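Side-chain contacts in phosphoglycerate dehydrogenase (Lactobacillus plantarum, PDB 3EVT), which probably catalyses the NAD-dependent oxidation of 3-phosphoglycerate to 3-phosphohydroxypyruvate, the step that opens serine biosynthesis: residues A293-Q298 and T304-Q309; Q16-T21 and W25-A30; K52-L55 and T59-L62; I93-I98 and T145-Q150; S151-A156 and D174-T179. All blocks are in the same frame, centred on the assembly; numbering follows the deposited sequence.

The five contacts sample both sheets of a two-domain dehydrogenase. Contacts 1, 2 and 3 belong to the five-stranded sheet and its helices. Contact 2 is a buried apolar packing, contact 3 is partly buried and mixes leucines with an Asx turn, and contact 1 is a surface contact in which one carboxamide binds backbone groups. Contacts 1 and 2 touch through Phe296, which packs on Phe27 and Trp25. Contacts 4 and 5 lie nearer the centre of the chain, are both partly buried and share helix 147-158: isoleucines and a water serve one, alanine methyls against aromatic ring faces the other. A salt bridge from Asp96 to Lys155 ties that pair together.

Contact 1: residues A293-Q298 and T304-Q309; sequences AANFAQ and TLVRNQ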
# COMPACT_ATOMS: atom_id res chain seq x y z
N ALA A 293 4.82 14.47 -13.42
CA ALA A 293 3.94 13.67 -14.28
C ALA A 293 2.58 13.37 -13.62
O ALA A 293 1.50 13.53 -14.24
CB ALA A 293 4.66 12.35 -14.73
N ALA A 294 2.62 12.98 -12.35
CA ALA A 294 1.35 12.72 -11.59
C ALA A 294 0.56 13.98 -11.29
O ALA A 294 -0.65 14.00 -11.52
CB ALA A 294 1.64 11.96 -10.29
N ASN A 295 1.21 15.03 -10.80
CA ASN A 295 0.51 16.30 -10.58
C ASN A 295 -0.05 16.93 -11.86
O ASN A 295 -1.14 17.52 -11.85
CB ASN A 295 1.39 17.30 -9.85
CG ASN A 295 1.44 17.06 -8.34
OD1 ASN A 295 0.47 16.58 -7.74
ND2 ASN A 295 2.56 17.41 -7.71
N PHE A 296 0.68 16.80 -12.96
CA PHE A 296 0.21 17.30 -14.24
C PHE A 296 -0.98 16.48 -14.79
O PHE A 296 -1.92 17.05 -15.31
CB PHE A 296 1.38 17.37 -15.24
CG PHE A 296 1.00 17.89 -16.63
CD1 PHE A 296 0.77 19.23 -16.85
CD2 PHE A 296 0.98 17.03 -17.72
CE1 PHE A 296 0.44 19.72 -18.14
CE2 PHE A 296 0.65 17.49 -18.99
CZ PHE A 296 0.39 18.83 -19.21
N ALA A 297 -0.96 15.15 -14.68
CA ALA A 297 -2.08 14.35 -15.15
C ALA A 297 -3.40 14.73 -14.46
O ALA A 297 -4.45 14.82 -15.10
CB ALA A 297 -1.78 12.82 -15.03
N GLN A 298 -3.30 15.03 -13.17
CA GLN A 298 -4.43 15.34 -12.33
C GLN A 298 -4.86 16.77 -12.61
O GLN A 298 -6.05 17.04 -12.76
CB GLN A 298 -4.02 15.16 -10.88
CG GLN A 298 -5.09 15.38 -9.85
CD GLN A 298 -6.35 14.58 -10.12
OE1 GLN A 298 -6.32 13.50 -10.73
NE2 GLN A 298 -7.47 15.13 -9.69
N THR A 304 -6.73 19.93 -10.14
CA THR A 304 -6.12 19.74 -8.83
C THR A 304 -4.81 18.94 -8.91
O THR A 304 -4.48 18.38 -9.96
CB THR A 304 -7.11 19.02 -7.86
OG1 THR A 304 -7.46 17.73 -8.41
CG2 THR A 304 -8.36 19.88 -7.71
N LEU A 305 -4.11 18.87 -7.77
CA LEU A 305 -2.84 18.18 -7.62
C LEU A 305 -3.03 16.96 -6.76
O LEU A 305 -3.94 16.93 -5.91
CB LEU A 305 -1.81 19.10 -6.95
CG LEU A 305 -1.59 20.38 -7.74
CD1 LEU A 305 -0.55 21.29 -7.02
CD2 LEU A 305 -1.17 19.99 -9.18
N VAL A 306 -2.18 15.95 -6.94
CA VAL A 306 -2.25 14.77 -6.12
C VAL A 306 -1.10 14.58 -5.13
O VAL A 306 -1.22 13.79 -4.21
CB VAL A 306 -2.27 13.53 -6.95
CG1 VAL A 306 -1.08 13.50 -7.86
CG2 VAL A 306 -2.25 12.34 -6.02
N ARG A 307 0.04 15.27 -5.34
CA ARG A 307 1.23 14.99 -4.54
C ARG A 307 1.93 16.29 -4.12
O ARG A 307 2.21 17.13 -4.95
CB ARG A 307 2.18 14.10 -5.35
CG ARG A 307 3.54 13.94 -4.75
CD ARG A 307 3.54 12.89 -3.61
NE ARG A 307 4.84 12.78 -2.95
CZ ARG A 307 5.78 11.90 -3.28
NH1 ARG A 307 5.54 11.03 -4.26
NH2 ARG A 307 6.95 11.90 -2.64
N ASN A 308 2.23 16.45 -2.84
CA ASN A 308 3.12 17.54 -2.38
C ASN A 308 2.61 18.94 -2.63
O ASN A 308 3.42 19.89 -2.72
CB ASN A 308 4.52 17.43 -2.99
CG ASN A 308 5.26 16.20 -2.48
OD1 ASN A 308 4.80 15.59 -1.53
ND2 ASN A 308 6.38 15.82 -3.11
N GLN A 309 1.30 19.09 -2.71
CA GLN A 309 0.74 20.44 -2.81
C GLN A 309 1.18 21.31 -1.63
O GLN A 309 0.98 20.99 -0.46
CB GLN A 309 -0.78 20.46 -3.04
CG GLN A 309 -1.24 21.88 -3.49
CD GLN A 309 -2.74 22.02 -3.75
OE1 GLN A 309 -3.47 21.05 -3.82
NE2 GLN A 309 -3.18 23.25 -3.97
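Ala294, on helix 284-302, the last helix of the chain, meets Val306 of the tail that follows; the helix packs against the N-terminal sheet domain, as in related 2-hydroxyacid dehydrogenases. Beyond its end the chain turns back along it. The Ala294 methyl, CB, touches one branch of Val306, CG1, at 4.0 Å. Asn295 carries most of the contact, because its carboxamide pairs with the backbone of the returning tail. Its OD1 takes the N-H of Arg307 on an in-plane lone pair, N to OD1 2.8 Å. The N-H of Val306 reaches the same oxygen nearly in line with the C=O bond, at a C=O...N angle of 163°. On the other side of the carboxamide, ND2 donates to Arg307 O at 2.8 Å, almost in the plane of the amide, and it also serves Gln66 OE1 on strand 64-66. These bonds fix the rotation of the group and tell its oxygen from its nitrogen. A leucine in its place would probably leave the backbone N-H groups of Val306 and Arg307 and the Arg307 carbonyl without their mates, and the tail less firmly tied to the helix. Gln298, a turn later, has CG anti to the backbone N (chi1 -178°) and runs side by side with Thr304, whose hydroxyl is hydrogen-bonded to Asp302; Gln298 CG comes within 3.1 Å of Thr304 O.

Contact 2: residues Q16-T21 and W25-A30; sequences QQLQTT and WTFKDA
Gln19 and Phe27 mark the closest backbone approach, their CA atoms 6.9 Å apart, where the end of helix 12-21 faces strand 26-29 after a connection of only three residues. At that spacing a large side chain fits between helix and strand, and Phe27 fills the place. Its ring is turned flat beneath the helix, with CG anti to its carbonyl carbon (chi1 -58°). Leu18 CB sits over the centre of the ring, 3.9 Å from the centroid and only 6° off the ring normal, a CH-pi contact. The rest of Leu18 crosses the phenylalanine at about a right angle and lays CD1 on Phe27 CD1 at 3.7 Å. On the same face, across the ring from CD1, Phe27 CE2 lies 3.4 Å from Leu18 O. Gln19 contributes the aliphatic part of its chain: CG approaches Phe27 CD2 obliquely at 3.9 Å, and the two side chains slide past each other in opposite directions. The whole contact is a helix-to-strand packing inside the beta-alpha-beta unit of strand 3-6, helix 12-21 and strand 26-29. Leu18 also reaches Met6 and Phe289, Phe27 reaches Val4 on the adjoining strand, and Phe296 of helix 284-302 closes in beside the Phe27 ring.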
# COMPACT_ATOMS: atom_id res chain seq x y z
N GLN A 16 9.42 12.67 -24.32
CA GLN A 16 8.61 11.91 -25.27
C GLN A 16 7.27 11.45 -24.71
O GLN A 16 6.22 11.67 -25.31
CB GLN A 16 9.38 10.71 -25.82
CG GLN A 16 10.14 10.98 -27.11
CD GLN A 16 9.25 11.56 -28.22
OE1 GLN A 16 9.75 11.92 -29.30
NE2 GLN A 16 7.95 11.65 -27.97
N GLN A 17 7.31 10.77 -23.57
CA GLN A 17 6.09 10.36 -22.86
C GLN A 17 5.10 11.50 -22.84
O GLN A 17 3.94 11.29 -23.16
CB GLN A 17 6.38 10.03 -21.38
CG GLN A 17 6.79 8.61 -21.08
CD GLN A 17 7.64 8.50 -19.79
OE1 GLN A 17 7.24 8.96 -18.71
NE2 GLN A 17 8.82 7.89 -19.91
N LEU A 18 5.55 12.68 -22.42
CA LEU A 18 4.70 13.85 -22.23
C LEU A 18 4.09 14.29 -23.55
O LEU A 18 2.90 14.54 -23.65
CB LEU A 18 5.49 15.02 -21.65
CG LEU A 18 5.77 15.04 -20.16
CD1 LEU A 18 6.52 16.28 -19.80
CD2 LEU A 18 4.46 15.01 -19.41
N GLN A 19 4.93 14.39 -24.57
CA GLN A 19 4.49 14.93 -25.83
C GLN A 19 3.51 14.01 -26.53
O GLN A 19 2.59 14.52 -27.17
CB GLN A 19 5.67 15.25 -26.73
CG GLN A 19 6.63 16.26 -26.12
CD GLN A 19 7.81 16.56 -27.06
OE1 GLN A 19 8.20 17.72 -27.27
NE2 GLN A 19 8.38 15.51 -27.64
N THR A 20 3.66 12.69 -26.37
CA THR A 20 2.66 11.74 -26.92
C THR A 20 1.45 11.48 -26.04
O THR A 20 0.39 11.17 -26.55
CB THR A 20 3.26 10.33 -27.26
OG1 THR A 20 3.26 9.52 -26.09
CG2 THR A 20 4.65 10.47 -27.76
N THR A 21 1.57 11.57 -24.73
CA THR A 21 0.43 11.42 -23.90
C THR A 21 -0.44 12.66 -23.99
O THR A 21 -1.63 12.61 -23.72
CB THR A 21 0.86 11.29 -22.45
OG1 THR A 21 1.73 10.17 -22.32
CG2 THR A 21 -0.29 11.06 -21.57
N TRP A 25 -0.69 19.53 -26.00
CA TRP A 25 0.08 20.42 -25.16
C TRP A 25 1.46 20.65 -25.78
O TRP A 25 1.99 19.77 -26.42
CB TRP A 25 0.21 19.83 -23.76
CG TRP A 25 -0.95 20.14 -22.86
CD1 TRP A 25 -2.16 19.51 -22.84
CD2 TRP A 25 -1.01 21.16 -21.83
NE1 TRP A 25 -2.97 20.09 -21.87
CE2 TRP A 25 -2.30 21.11 -21.27
CE3 TRP A 25 -0.10 22.10 -21.35
CZ2 TRP A 25 -2.69 21.94 -20.22
CZ3 TRP A 25 -0.49 22.95 -20.31
CH2 TRP A 25 -1.77 22.87 -19.77
N THR A 26 2.03 21.84 -25.61
CA THR A 26 3.42 22.10 -25.96
C THR A 26 4.29 22.11 -24.70
O THR A 26 4.04 22.89 -23.76
CB THR A 26 3.60 23.49 -26.62
OG1 THR A 26 2.63 23.66 -27.64
CG2 THR A 26 4.95 23.57 -27.26
N PHE A 27 5.31 21.27 -24.70
CA PHE A 27 6.30 21.23 -23.63
C PHE A 27 7.53 22.03 -24.06
O PHE A 27 8.43 21.54 -24.73
CB PHE A 27 6.55 19.77 -23.24
CG PHE A 27 5.30 19.08 -22.81
CD1 PHE A 27 4.88 19.16 -21.47
CD2 PHE A 27 4.44 18.49 -23.75
CE1 PHE A 27 3.68 18.61 -21.05
CE2 PHE A 27 3.23 17.92 -23.35
CZ PHE A 27 2.85 17.97 -21.98
N LYS A 28 7.56 23.31 -23.71
CA LYS A 28 8.60 24.18 -24.26
C LYS A 28 9.86 24.40 -23.39
O LYS A 28 9.82 25.03 -22.33
CB LYS A 28 8.02 25.55 -24.67
CG LYS A 28 8.96 26.29 -25.65
CD LYS A 28 8.27 27.40 -26.45
CE LYS A 28 8.99 27.60 -27.82
NZ LYS A 28 9.24 29.04 -28.16
N ASP A 29 10.98 23.89 -23.87
CA ASP A 29 12.30 24.20 -23.30
C ASP A 29 12.43 25.70 -22.98
O ASP A 29 12.18 26.55 -23.83
CB ASP A 29 13.38 23.75 -24.29
CG ASP A 29 14.78 23.68 -23.67
OD1 ASP A 29 15.04 24.34 -22.63
OD2 ASP A 29 15.63 22.96 -24.26
N ALA A 30 12.82 26.04 -21.75
CA ALA A 30 12.91 27.45 -21.37
C ALA A 30 13.91 28.30 -22.18
O ALA A 30 13.87 29.52 -22.15
CB ALA A 30 13.22 27.56 -19.91

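Contact 3: residues K52-L55 and T59-L62; sequences KTIL and TNQL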
# COMPACT_ATOMS: atom_id res chain seq x y z
N LYS A 52 8.74 35.39 -12.45
CA LYS A 52 8.55 36.84 -12.20
C LYS A 52 7.99 37.63 -13.39
O LYS A 52 6.99 38.37 -13.25
CB LYS A 52 9.89 37.46 -11.79
N THR A 53 8.64 37.51 -14.55
CA THR A 53 8.18 38.25 -15.74
C THR A 53 6.70 37.96 -15.99
O THR A 53 5.86 38.87 -15.97
CB THR A 53 8.94 37.82 -16.99
OG1 THR A 53 10.34 37.74 -16.71
CG2 THR A 53 8.69 38.81 -18.10
N ILE A 54 6.39 36.66 -16.16
CA ILE A 54 5.02 36.17 -16.45
C ILE A 54 3.96 36.70 -15.47
O ILE A 54 2.91 37.25 -15.88
CB ILE A 54 5.04 34.63 -16.53
CG1 ILE A 54 5.82 34.19 -17.77
CG2 ILE A 54 3.64 34.07 -16.66
CD1 ILE A 54 6.23 32.74 -17.76
N LEU A 55 4.25 36.58 -14.18
CA LEU A 55 3.29 37.02 -13.16
C LEU A 55 3.05 38.52 -13.19
O LEU A 55 2.01 38.99 -12.77
CB LEU A 55 3.73 36.60 -11.74
CG LEU A 55 3.70 35.11 -11.35
CD1 LEU A 55 4.12 34.93 -9.90
CD2 LEU A 55 2.32 34.48 -11.57
N THR A 59 -2.24 39.71 -17.91
CA THR A 59 -2.83 38.87 -18.91
C THR A 59 -2.21 37.43 -19.01
O THR A 59 -2.42 36.72 -20.01
CB THR A 59 -2.62 39.55 -20.25
OG1 THR A 59 -1.22 39.85 -20.39
CG2 THR A 59 -3.46 40.87 -20.33
N ASN A 60 -1.46 37.00 -18.00
CA ASN A 60 -0.84 35.68 -18.03
C ASN A 60 -1.91 34.65 -17.73
O ASN A 60 -2.96 34.99 -17.21
CB ASN A 60 0.33 35.59 -17.04
CG ASN A 60 -0.12 35.46 -15.60
OD1 ASN A 60 -0.40 34.37 -15.11
ND2 ASN A 60 -0.11 36.57 -14.89
N GLN A 61 -1.64 33.38 -18.02
CA GLN A 61 -2.59 32.33 -17.67
C GLN A 61 -1.96 31.24 -16.83
O GLN A 61 -2.27 30.06 -17.00
CB GLN A 61 -3.14 31.72 -18.94
CG GLN A 61 -3.83 32.75 -19.79
CD GLN A 61 -4.54 32.11 -20.94
OE1 GLN A 61 -5.64 31.54 -20.76
NE2 GLN A 61 -3.93 32.16 -22.13
N LEU A 62 -1.06 31.63 -15.93
CA LEU A 62 -0.32 30.61 -15.19
C LEU A 62 -1.23 30.00 -14.16
O LEU A 62 -1.93 30.72 -13.43
CB LEU A 62 0.95 31.16 -14.55
CG LEU A 62 1.86 30.18 -13.81
CD1 LEU A 62 2.53 29.22 -14.80
CD2 LEU A 62 2.93 30.91 -12.95
O HOH W 1 0.17 37.49 -11.89
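An Asx turn headed by Asn60 faces Ile54 and Leu55 of helix 50-56, in the loop that leads to strand 64-66. The turn is closed by its own side chain: Asn60 OD1 accepts the N-H of Leu62, N to OD1 2.9 Å, with a nearly straight N-H...O angle of 169°, on a lone pair lying in the carboxamide plane. With CG between the backbone N and the carbonyl carbon (chi1 75°), the carboxamide folds back to where OD1 meets the Leu62 N-H. The CB of Asn60 points toward the helix and rests 3.7 Å from Ile54 CG2, the two side chains crossing at about a right angle. The nitrogen of Asn60, ND2, lies 3.3 Å from Ile54 O, but the angle is poor and no bond forms there. Instead ND2 donates to the carbonyl of Arg57 and to a water, which lies 2.5 Å from Leu55 O, a separation so short that this second link is doubtful. Both ends of the carboxamide are therefore engaged. Beyond the polar centre the contact becomes apolar: Leu55 and Leu62 meet obliquely through one branch each, CD2 to CD2 at 3.9 Å. Around them, Ile54 packs on Ile41, Leu62 on Met44, and Leu55 on Ala79 and Leu80 of helix 77-82. The result is a helix-to-strand connection of a parallel alpha/beta sheet, in which an Asx turn shapes the loop and leucine packing joins its end to the helix.

Contact 4: residues I93-I98 and T145-Q150; sequences IHADAI and TGQIGQ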
# COMPACT_ATOMS: atom_id res chain seq x y z
N ILE A 93 10.53 12.03 -0.76
CA ILE A 93 11.02 10.99 -1.68
C ILE A 93 11.74 9.84 -0.99
O ILE A 93 11.39 8.66 -1.18
CB ILE A 93 11.92 11.55 -2.78
CG1 ILE A 93 11.14 12.60 -3.61
CG2 ILE A 93 12.39 10.34 -3.65
CD1 ILE A 93 12.00 13.31 -4.68
N HIS A 94 12.74 10.18 -0.18
CA HIS A 94 13.50 9.18 0.58
C HIS A 94 12.56 8.48 1.54
O HIS A 94 12.53 7.29 1.58
CB HIS A 94 14.64 9.80 1.42
CG HIS A 94 15.92 9.98 0.68
ND1 HIS A 94 16.43 11.24 0.34
CD2 HIS A 94 16.82 9.08 0.23
CE1 HIS A 94 17.58 11.09 -0.31
NE2 HIS A 94 17.83 9.78 -0.40
N ALA A 95 11.82 9.24 2.33
CA ALA A 95 10.86 8.65 3.28
C ALA A 95 9.83 7.72 2.61
O ALA A 95 9.53 6.70 3.15
CB ALA A 95 10.16 9.73 4.08
N ASP A 96 9.29 8.09 1.44
CA ASP A 96 8.46 7.17 0.62
C ASP A 96 9.12 5.84 0.27
O ASP A 96 8.47 4.79 0.41
CB ASP A 96 8.02 7.84 -0.70
CG ASP A 96 6.54 8.32 -0.66
OD1 ASP A 96 6.16 9.07 0.30
OD2 ASP A 96 5.76 7.98 -1.62
N ALA A 97 10.37 5.85 -0.19
CA ALA A 97 11.05 4.59 -0.52
C ALA A 97 11.22 3.68 0.69
O ALA A 97 10.98 2.50 0.60
CB ALA A 97 12.42 4.81 -1.21
N ILE A 98 11.68 4.23 1.80
CA ILE A 98 11.88 3.46 3.01
C ILE A 98 10.54 2.90 3.52
O ILE A 98 10.45 1.77 3.98
CB ILE A 98 12.46 4.36 4.11
CG1 ILE A 98 13.85 4.83 3.73
CG2 ILE A 98 12.37 3.66 5.45
CD1 ILE A 98 14.35 6.10 4.64
N THR A 145 8.41 9.06 15.21
CA THR A 145 7.28 9.69 14.52
C THR A 145 7.77 10.92 13.71
O THR A 145 6.99 11.86 13.43
CB THR A 145 6.11 10.03 15.50
OG1 THR A 145 6.55 11.00 16.47
CG2 THR A 145 5.64 8.77 16.24
N GLY A 146 9.05 10.90 13.33
CA GLY A 146 9.58 11.90 12.38
C GLY A 146 9.00 11.69 10.98
O GLY A 146 7.99 10.97 10.80
N GLN A 147 9.63 12.30 9.98
CA GLN A 147 9.10 12.29 8.62
C GLN A 147 8.91 10.85 8.11
O GLN A 147 7.89 10.53 7.51
CB GLN A 147 10.08 13.01 7.69
CG GLN A 147 9.56 13.36 6.30
CD GLN A 147 10.69 13.42 5.25
OE1 GLN A 147 11.88 13.48 5.60
NE2 GLN A 147 10.33 13.36 3.97
N ILE A 148 9.91 10.01 8.33
CA ILE A 148 9.82 8.59 7.93
C ILE A 148 8.65 7.84 8.60
O ILE A 148 7.82 7.24 7.91
CB ILE A 148 11.16 7.85 8.17
CG1 ILE A 148 12.20 8.30 7.13
CG2 ILE A 148 10.98 6.32 8.13
CD1 ILE A 148 13.61 8.06 7.61
N GLY A 149 8.56 7.92 9.93
CA GLY A 149 7.50 7.28 10.69
C GLY A 149 6.14 7.70 10.14
O GLY A 149 5.21 6.88 10.04
N GLN A 150 6.04 8.97 9.77
CA GLN A 150 4.76 9.54 9.35
C GLN A 150 4.37 9.10 7.95
O GLN A 150 3.18 8.91 7.65
CB GLN A 150 4.87 11.07 9.38
CG GLN A 150 4.89 11.68 10.79
CD GLN A 150 5.13 13.18 10.75
OE1 GLN A 150 4.62 13.87 9.88
NE2 GLN A 150 5.94 13.68 11.68
O HOH W 2 11.95 12.18 2.27
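Ile98 and Ile148 cross at about a right angle, and each touches the other with both of its branches. Ile98 CD1 meets Ile148 CD1 at 3.6 Å, while CG2 of Ile98 and CG2 of Ile148 lie 4.0 Å apart. In Ile148, CG1 is anti to the carbonyl carbon (chi1 -72°), which brings CG1 into touch with both Ile98 CD1 and the smaller Ala95. Ala95 CB sits 3.9 Å from Ile148 CG1, and its small size lets the backbones close to 4.8 Å between the CA atoms of Ala95 and Ile148. Gln147 stretches out alongside, extended beyond CG, until NE2 reaches the Ala95 methyl. The same nitrogen donates to a water at 2.6 Å, and that water also accepts the N-H of Ala95, in the first turn of helix 93-110. Helix 147-158 begins just after Gly146, at its N-cap, in a glycine pattern consistent with the Rossmann dinucleotide-binding turn; Gln150 NE2 ties that turn down by a nearly straight bond to Thr145 O. Within these segments the touching is mainly aliphatic, which sets spacing without direction, and a water bridges the polar groups; farther along, Asp96 and Lys155 add a salt bridge.

Contact 5: residues S151-A156 and D174-T179; sequences SLAAKA and DHFHET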
# COMPACT_ATOMS: atom_id res chain seq x y z
N SER A 151 5.37 8.96 7.07
CA SER A 151 5.06 8.49 5.72
C SER A 151 4.75 7.00 5.73
O SER A 151 3.87 6.56 5.03
CB SER A 151 6.13 8.91 4.70
OG SER A 151 7.20 7.98 4.66
N LEU A 152 5.44 6.23 6.57
CA LEU A 152 5.05 4.82 6.78
C LEU A 152 3.62 4.71 7.33
O LEU A 152 2.81 3.94 6.79
CB LEU A 152 6.04 4.08 7.68
CG LEU A 152 5.63 2.62 7.99
CD1 LEU A 152 5.35 1.78 6.72
CD2 LEU A 152 6.68 1.91 8.91
N ALA A 153 3.33 5.45 8.41
CA ALA A 153 1.97 5.60 8.95
C ALA A 153 0.88 5.91 7.91
O ALA A 153 -0.23 5.31 7.93
CB ALA A 153 1.93 6.66 10.04
N ALA A 154 1.15 6.88 7.04
CA ALA A 154 0.17 7.25 6.01
C ALA A 154 -0.12 6.05 5.12
O ALA A 154 -1.28 5.76 4.81
CB ALA A 154 0.68 8.45 5.15
N LYS A 155 0.92 5.34 4.67
CA LYS A 155 0.66 4.23 3.73
C LYS A 155 -0.05 3.05 4.40
O LYS A 155 -0.98 2.48 3.84
CB LYS A 155 1.93 3.75 3.06
CG LYS A 155 2.59 4.75 2.16
CD LYS A 155 3.94 4.20 1.68
CE LYS A 155 4.77 5.35 1.16
NZ LYS A 155 4.11 5.84 -0.06
N ALA A 156 0.39 2.70 5.61
CA ALA A 156 -0.13 1.59 6.35
C ALA A 156 -1.60 1.87 6.64
O ALA A 156 -2.47 1.01 6.47
CB ALA A 156 0.67 1.45 7.66
N ASP A 174 1.36 13.45 12.49
CA ASP A 174 0.52 13.28 11.30
C ASP A 174 0.39 11.82 10.88
O ASP A 174 1.39 11.12 10.81
CB ASP A 174 1.14 14.05 10.15
CG ASP A 174 0.82 15.53 10.20
OD1 ASP A 174 0.07 15.90 11.13
OD2 ASP A 174 1.27 16.31 9.31
N HIS A 175 -0.84 11.40 10.60
CA HIS A 175 -1.18 10.05 10.12
C HIS A 175 -1.19 8.91 11.12
O HIS A 175 -1.74 7.85 10.82
CB HIS A 175 -0.35 9.66 8.92
CG HIS A 175 -0.32 10.70 7.85
ND1 HIS A 175 -1.42 10.99 7.08
CD2 HIS A 175 0.67 11.54 7.45
CE1 HIS A 175 -1.11 11.95 6.23
NE2 HIS A 175 0.15 12.30 6.43
N PHE A 176 -0.58 9.10 12.28
CA PHE A 176 -0.66 8.09 13.31
C PHE A 176 -2.02 8.15 13.95
O PHE A 176 -2.46 9.19 14.30
CB PHE A 176 0.39 8.36 14.37
CG PHE A 176 1.77 7.99 13.96
CD1 PHE A 176 2.25 6.73 14.17
CD2 PHE A 176 2.60 8.92 13.37
CE1 PHE A 176 3.53 6.39 13.80
CE2 PHE A 176 3.88 8.59 13.01
CZ PHE A 176 4.36 7.36 13.22
N HIS A 177 -2.70 7.02 14.15
CA HIS A 177 -3.96 7.07 14.88
C HIS A 177 -3.78 7.40 16.37
O HIS A 177 -4.69 7.94 16.99
CB HIS A 177 -4.67 5.75 14.83
CG HIS A 177 -4.88 5.23 13.46
ND1 HIS A 177 -5.98 5.55 12.70
CD2 HIS A 177 -4.13 4.40 12.70
CE1 HIS A 177 -5.90 4.94 11.53
NE2 HIS A 177 -4.79 4.23 11.51
N GLU A 178 -2.67 6.96 16.97
CA GLU A 178 -2.39 7.27 18.35
C GLU A 178 -0.91 7.35 18.46
O GLU A 178 -0.23 6.65 17.73
CB GLU A 178 -2.80 6.14 19.30
CG GLU A 178 -4.14 5.48 19.05
CD GLU A 178 -4.36 4.26 19.97
OE1 GLU A 178 -3.90 4.30 21.13
OE2 GLU A 178 -4.98 3.26 19.53
N THR A 179 -0.40 8.14 19.42
CA THR A 179 1.02 8.14 19.74
C THR A 179 1.22 7.91 21.24
O THR A 179 0.33 8.23 22.02
CB THR A 179 1.67 9.47 19.38
OG1 THR A 179 0.93 10.49 20.00
CG2 THR A 179 1.58 9.71 17.90
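Ala153 and Ala154, neighbours on helix 147-158, each place a methyl over the face of an aromatic ring. Ala153 CB lies 3.9 Å from the centroid of Phe176 and only 2° off the ring normal, nearly equidistant from all six ring carbons. CZ of the same ring also packs on Gly149 O. Ala154 CB covers the His175 imidazole in the same way, 3.7 Å from its centroid and 13° off the normal. The two methyl-over-ring approaches are CH-pi contacts, and small residues on the helix let the rings lie close against it. A third touch joins Ala153 CB to His175 CB at 3.9 Å. The CB of Phe176 points away from the helix, yet with CG anti to the carbonyl carbon (chi1 -76°) the ring turns back beneath it. This is the packing of a helix on a loop in a Rossmann-type domain: helix 147-158 follows the glycine-rich turn, and the loop leads into strand 178-181, at one edge of the parallel sheet. An alanine at Phe176 would probably open a gap beneath Ala153 and deprive Ile142 and Val163 of the ring that fills the space between strands and helix. Further out, the loop is positioned by His177, stacked on His162 with its NE2 bonded to Met161 O, and by Thr179, whose OG1 bonds to His171 O.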